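Local coordinates for fibronectin type III domain-containing protein (Simiduia agarivorans, PDB 6P2K) that probably hydrolyses xyloglucan-type beta-glucans as a glycoside hydrolase family 74 enzyme, its part with two seven-bladed beta-propellers binding zinc ions, at residues Pro232-Ala244 and Gln254-Trp266. Numbering follows the deposited sequence.
Sequences PDLRYNTNFLVYA and QVTGGLEGNRRYW
Arg-264 reaches the 3-10 turn at 234-235 and the loop after it and meets backbone carbonyls there: NH2 donates a very short bond to Leu-234 O (2.5 Å), at the edge of the guanidinium, while NE makes weak bonds to Leu-234 O and Asn-237 O. Thr-238 CG2 lies over one guanidinium face, 3.4 Å from Arg-264 NH2. An alanine in place of Arg-264 would probably leave the carbonyls of Leu-234 and Asn-237 without these donors and this part of the chain less firmly held. Thr-238 OG1 donates to Asn-262 OD1 in a bond that is also very short (2.5 Å), and Phe-240 N to Arg-263 O. A water donates to Asn-239 OD1 and accepts from Asn-262 N. In this propeller of the GH74 module, strands 241-246 and 253-254 form the outer antiparallel pair of one four-stranded blade, and the chain then crosses through 255-264 to the innermost strand, 265-270, of the next. Tyr-243 and Gln-254 form a non-hydrogen-bonded pair, followed by the nearly straight Val-255 N to Val-242 O bond (2.9 Å, 171°). Round the Phe-240 ring, Arg-264 CA lies over one face in a CH-pi contact, 3.8 Å from the centroid, and Tyr-265 O sits at the edge, near the ring plane. With CG1 of Val-242 anti to the backbone N (chi1 -166°), its other branch, CG2, packs on Leu-259 CD1 (3.7 Å) and near Tyr-265 CD2.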
loop_
_atom_site.group_PDB
_atom_site.type_symbol
_atom_site.label_atom_id
_atom_site.label_comp_id
_atom_site.label_asym_id
_atom_site.label_seq_id
_atom_site.Cartn_x
_atom_site.Cartn_y
_atom_site.Cartn_z
ATOM N N PRO B 232 -53.240 -21.592 17.372
ATOM C CA PRO B 232 -52.877 -20.438 18.206
ATOM C C PRO B 232 -51.532 -19.832 17.836
ATOM O O PRO B 232 -51.428 -18.620 17.623
ATOM C CB PRO B 232 -52.846 -21.023 19.627
ATOM C CG PRO B 232 -53.396 -22.431 19.514
ATOM C CD PRO B 232 -53.141 -22.859 18.111
ATOM N N ASP B 233 -50.500 -20.670 17.762
ATOM C CA ASP B 233 -49.142 -20.197 17.527
ATOM C C ASP B 233 -48.972 -19.806 16.062
ATOM O O ASP B 233 -49.126 -20.643 15.165
ATOM C CB ASP B 233 -48.130 -21.269 17.924
ATOM C CG ASP B 233 -46.738 -20.705 18.147
ATOM O OD1 ASP B 233 -46.417 -19.645 17.565
ATOM O OD2 ASP B 233 -45.965 -21.318 18.913
ATOM N N LEU B 234 -48.639 -18.535 15.828
ATOM C CA LEU B 234 -48.476 -18.028 14.471
ATOM C C LEU B 234 -47.263 -18.618 13.766
ATOM O O LEU B 234 -47.201 -18.583 12.532
ATOM C CB LEU B 234 -48.365 -16.503 14.501
ATOM C CG LEU B 234 -48.981 -15.742 13.331
ATOM C CD1 LEU B 234 -50.500 -15.770 13.413
ATOM C CD2 LEU B 234 -48.463 -14.314 13.320
ATOM N N ARG B 235 -46.299 -19.155 14.515
ATOM C CA ARG B 235 -45.098 -19.707 13.901
ATOM C C ARG B 235 -45.382 -20.975 13.107
ATOM O O ARG B 235 -44.584 -21.338 12.237
ATOM C CB ARG B 235 -44.048 -19.973 14.979
ATOM C CG ARG B 235 -43.791 -18.762 15.864
ATOM C CD ARG B 235 -42.538 -18.916 16.708
ATOM N NE ARG B 235 -42.797 -19.639 17.951
ATOM C CZ ARG B 235 -43.331 -19.094 19.039
ATOM N NH1 ARG B 235 -43.674 -17.811 19.045
ATOM N NH2 ARG B 235 -43.524 -19.834 20.123
ATOM N N TYR B 236 -46.500 -21.650 13.378
ATOM C CA TYR B 236 -46.876 -22.860 12.656
ATOM C C TYR B 236 -48.226 -22.710 11.965
ATOM O O TYR B 236 -48.849 -23.709 11.596
ATOM C CB TYR B 236 -46.867 -24.058 13.606
ATOM C CG TYR B 236 -45.606 -24.104 14.434
ATOM C CD1 TYR B 236 -44.394 -24.472 13.864
ATOM C CD2 TYR B 236 -45.618 -23.744 15.775
ATOM C CE1 TYR B 236 -43.234 -24.499 14.611
ATOM C CE2 TYR B 236 -44.463 -23.768 16.530
ATOM C CZ TYR B 236 -43.274 -24.147 15.943
ATOM O OH TYR B 236 -42.120 -24.172 16.690
ATOM N N ASN B 237 -48.684 -21.473 11.790
ATOM C CA ASN B 237 -49.889 -21.150 11.027
ATOM C C ASN B 237 -49.452 -20.136 9.975
ATOM O O ASN B 237 -49.380 -18.936 10.254
ATOM C CB ASN B 237 -50.988 -20.601 11.936
ATOM C CG ASN B 237 -52.347 -20.579 11.266
ATOM O OD1 ASN B 237 -52.492 -20.977 10.112
ATOM N ND2 ASN B 237 -53.355 -20.114 11.994
ATOM N N THR B 238 -49.148 -20.622 8.770
ATOM C CA THR B 238 -48.465 -19.826 7.764
ATOM C C THR B 238 -49.264 -19.592 6.490
ATOM O O THR B 238 -48.832 -18.788 5.654
ATOM C CB THR B 238 -47.132 -20.491 7.384
ATOM O OG1 THR B 238 -47.388 -21.652 6.584
ATOM C CG2 THR B 238 -46.374 -20.911 8.633
ATOM N N ASN B 239 -50.402 -20.257 6.311
ATOM C CA ASN B 239 -51.132 -20.256 5.044
ATOM C C ASN B 239 -52.499 -19.607 5.250
ATOM O O ASN B 239 -53.486 -20.289 5.532
ATOM C CB ASN B 239 -51.261 -21.688 4.505
ATOM C CG ASN B 239 -51.827 -21.738 3.097
ATOM O OD1 ASN B 239 -51.656 -20.807 2.311
ATOM N ND2 ASN B 239 -52.500 -22.834 2.771
ATOM N N PHE B 240 -52.553 -18.284 5.105
ATOM C CA PHE B 240 -53.812 -17.550 5.133
ATOM C C PHE B 240 -54.295 -17.375 3.699
ATOM O O PHE B 240 -53.518 -16.976 2.825
ATOM C CB PHE B 240 -53.655 -16.178 5.795
ATOM C CG PHE B 240 -53.237 -16.219 7.248
ATOM C CD1 PHE B 240 -52.909 -17.409 7.882
ATOM C CD2 PHE B 240 -53.177 -15.043 7.981
ATOM C CE1 PHE B 240 -52.524 -17.422 9.213
ATOM C CE2 PHE B 240 -52.794 -15.048 9.309
ATOM C CZ PHE B 240 -52.469 -16.239 9.927
ATOM N N LEU B 241 -55.569 -17.664 3.456
ATOM C CA LEU B 241 -56.119 -17.609 2.110
ATOM C C LEU B 241 -57.095 -16.447 1.973
ATOM O O LEU B 241 -57.796 -16.084 2.920
ATOM C CB LEU B 241 -56.804 -18.928 1.743
ATOM C CG LEU B 241 -55.806 -20.065 1.516
ATOM C CD1 LEU B 241 -56.508 -21.358 1.144
ATOM C CD2 LEU B 241 -54.791 -19.668 0.450
ATOM N N VAL B 242 -57.128 -15.868 0.775
ATOM C CA VAL B 242 -57.866 -14.643 0.494
ATOM C C VAL B 242 -59.117 -14.989 -0.297
ATOM O O VAL B 242 -59.066 -15.774 -1.252
ATOM C CB VAL B 242 -56.992 -13.633 -0.274
ATOM C CG1 VAL B 242 -57.636 -12.255 -0.261
ATOM C CG2 VAL B 242 -55.594 -13.589 0.325
ATOM N N TYR B 243 -60.242 -14.392 0.093
ATOM C CA TYR B 243 -61.526 -14.697 -0.515
ATOM C C TYR B 243 -62.297 -13.411 -0.756
ATOM O O TYR B 243 -61.979 -12.351 -0.213
ATOM C CB TYR B 243 -62.361 -15.640 0.358
ATOM C CG TYR B 243 -61.715 -16.972 0.651
ATOM C CD1 TYR B 243 -60.816 -17.113 1.700
ATOM C CD2 TYR B 243 -62.019 -18.094 -0.110
ATOM C CE1 TYR B 243 -60.231 -18.330 1.978
ATOM C CE2 TYR B 243 -61.439 -19.318 0.159
ATOM C CZ TYR B 243 -60.545 -19.429 1.205
ATOM O OH TYR B 243 -59.962 -20.643 1.480
ATOM N N ALA B 244 -63.332 -13.527 -1.581
ATOM C CA ALA B 244 -64.234 -12.426 -1.863
ATOM C C ALA B 244 -65.644 -12.969 -1.997
ATOM O O ALA B 244 -65.852 -14.077 -2.500
ATOM C CB ALA B 244 -63.843 -11.676 -3.141
ATOM N N GLN B 254 -62.401 -17.876 -3.782
ATOM C CA GLN B 254 -60.998 -17.667 -3.453
ATOM C C GLN B 254 -60.340 -16.843 -4.551
ATOM O O GLN B 254 -60.543 -17.103 -5.741
ATOM C CB GLN B 254 -60.282 -19.002 -3.279
ATOM C CG GLN B 254 -58.830 -18.862 -2.872
ATOM C CD GLN B 254 -58.148 -20.196 -2.671
ATOM O OE1 GLN B 254 -56.922 -20.290 -2.719
ATOM N NE2 GLN B 254 -58.939 -21.238 -2.439
ATOM N N VAL B 255 -59.561 -15.837 -4.154
ATOM C CA VAL B 255 -58.960 -14.918 -5.113
ATOM C C VAL B 255 -57.470 -14.780 -4.829
ATOM O O VAL B 255 -56.943 -13.665 -4.732
ATOM C CB VAL B 255 -59.667 -13.550 -5.075
ATOM C CG1 VAL B 255 -60.972 -13.611 -5.853
ATOM C CG2 VAL B 255 -59.931 -13.127 -3.637
ATOM N N THR B 256 -56.778 -15.911 -4.703
ATOM C CA THR B 256 -55.351 -15.911 -4.413
ATOM C C THR B 256 -54.481 -16.036 -5.655
ATOM O O THR B 256 -53.262 -15.858 -5.554
ATOM C CB THR B 256 -54.999 -17.048 -3.444
ATOM O OG1 THR B 256 -55.451 -18.295 -3.986
ATOM C CG2 THR B 256 -55.653 -16.815 -2.089
ATOM N N GLY B 257 -55.068 -16.339 -6.812
ATOM C CA GLY B 257 -54.311 -16.468 -8.044
ATOM C C GLY B 257 -53.462 -15.252 -8.346
ATOM O O GLY B 257 -53.987 -14.154 -8.553
ATOM N N GLY B 258 -52.144 -15.433 -8.363
ATOM C CA GLY B 258 -51.215 -14.336 -8.522
ATOM C C GLY B 258 -50.527 -13.911 -7.245
ATOM O O GLY B 258 -49.572 -13.125 -7.306
ATOM N N LEU B 259 -50.983 -14.396 -6.096
ATOM C CA LEU B 259 -50.318 -14.140 -4.829
ATOM C C LEU B 259 -49.316 -15.247 -4.532
ATOM O O LEU B 259 -49.509 -16.406 -4.914
ATOM C CB LEU B 259 -51.333 -14.047 -3.690
ATOM C CG LEU B 259 -52.364 -12.921 -3.743
ATOM C CD1 LEU B 259 -53.475 -13.173 -2.733
ATOM C CD2 LEU B 259 -51.700 -11.578 -3.485
ATOM N N GLU B 260 -48.237 -14.879 -3.846
ATOM C CA GLU B 260 -47.304 -15.877 -3.343
ATOM C C GLU B 260 -48.036 -16.862 -2.441
ATOM O O GLU B 260 -48.891 -16.478 -1.640
ATOM C CB GLU B 260 -46.170 -15.209 -2.569
ATOM C CG GLU B 260 -44.993 -14.764 -3.416
ATOM C CD GLU B 260 -43.911 -14.115 -2.579
ATOM O OE1 GLU B 260 -43.121 -13.317 -3.126
ATOM O OE2 GLU B 260 -43.854 -14.400 -1.366
ATOM N N GLY B 261 -47.703 -18.141 -2.583
ATOM C CA GLY B 261 -48.319 -19.150 -1.752
ATOM C C GLY B 261 -47.797 -19.119 -0.329
ATOM O O GLY B 261 -46.697 -18.640 -0.045
ATOM N N ASN B 262 -48.629 -19.622 0.585
ATOM C CA ASN B 262 -48.234 -19.881 1.970
ATOM C C ASN B 262 -47.756 -18.606 2.672
ATOM O O ASN B 262 -46.637 -18.527 3.179
ATOM C CB ASN B 262 -47.159 -20.975 2.016
ATOM C CG ASN B 262 -46.963 -21.547 3.406
ATOM O OD1 ASN B 262 -47.921 -21.726 4.161
ATOM N ND2 ASN B 262 -45.714 -21.842 3.750
ATOM N N ARG B 263 -48.633 -17.603 2.702
ATOM C CA ARG B 263 -48.337 -16.335 3.353
ATOM C C ARG B 263 -49.470 -15.953 4.294
ATOM O O ARG B 263 -50.633 -16.296 4.068
ATOM C CB ARG B 263 -48.109 -15.213 2.330
ATOM C CG ARG B 263 -47.031 -15.515 1.304
ATOM C CD ARG B 263 -45.687 -15.761 1.970
ATOM N NE ARG B 263 -44.573 -15.385 1.103
ATOM C CZ ARG B 263 -43.319 -15.234 1.519
ATOM N NH1 ARG B 263 -43.010 -15.434 2.795
ATOM N NH2 ARG B 263 -42.372 -14.885 0.658
ATOM N N ARG B 264 -49.116 -15.222 5.352
ATOM C CA ARG B 264 -50.065 -14.857 6.404
ATOM C C ARG B 264 -50.779 -13.546 6.065
ATOM O O ARG B 264 -50.716 -12.559 6.797
ATOM C CB ARG B 264 -49.346 -14.753 7.745
ATOM C CG ARG B 264 -48.610 -16.007 8.175
ATOM C CD ARG B 264 -47.482 -15.640 9.119
ATOM N NE ARG B 264 -47.063 -16.747 9.969
ATOM C CZ ARG B 264 -45.856 -17.303 9.919
ATOM N NH1 ARG B 264 -44.959 -16.858 9.050
ATOM N NH2 ARG B 264 -45.546 -18.304 10.730
ATOM N N TYR B 265 -51.472 -13.556 4.926
ATOM C CA TYR B 265 -52.177 -12.366 4.466
ATOM C C TYR B 265 -53.239 -11.949 5.475
ATOM O O TYR B 265 -53.978 -12.785 6.001
ATOM C CB TYR B 265 -52.822 -12.627 3.106
ATOM C CG TYR B 265 -51.833 -12.936 2.006
ATOM C CD1 TYR B 265 -50.930 -11.975 1.568
ATOM C CD2 TYR B 265 -51.807 -14.186 1.399
ATOM C CE1 TYR B 265 -50.025 -12.250 0.560
ATOM C CE2 TYR B 265 -50.903 -14.469 0.385
ATOM C CZ TYR B 265 -50.016 -13.497 -0.027
ATOM O OH TYR B 265 -49.111 -13.765 -1.030
ATOM N N TRP B 266 -53.317 -10.649 5.745
ATOM C CA TRP B 266 -54.259 -10.158 6.741
ATOM C C TRP B 266 -54.563 -8.689 6.480
ATOM O O TRP B 266 -53.891 -8.021 5.689
ATOM C CB TRP B 266 -53.722 -10.392 8.162
ATOM C CG TRP B 266 -52.660 -9.432 8.662
ATOM C CD1 TRP B 266 -51.911 -8.550 7.927
ATOM C CD2 TRP B 266 -52.226 -9.283 10.020
ATOM N NE1 TRP B 266 -51.055 -7.856 8.748
ATOM C CE2 TRP B 266 -51.229 -8.287 10.037
ATOM C CE3 TRP B 266 -52.594 -9.890 11.226
ATOM C CZ2 TRP B 266 -50.594 -7.889 11.211
ATOM C CZ3 TRP B 266 -51.964 -9.491 12.389
ATOM C CH2 TRP B 266 -50.973 -8.502 12.372
HETATM O O HOH W 1 -51.413 -18.107 1.470
HETATM O O HOH W 2 -51.193 -20.845 -0.770
#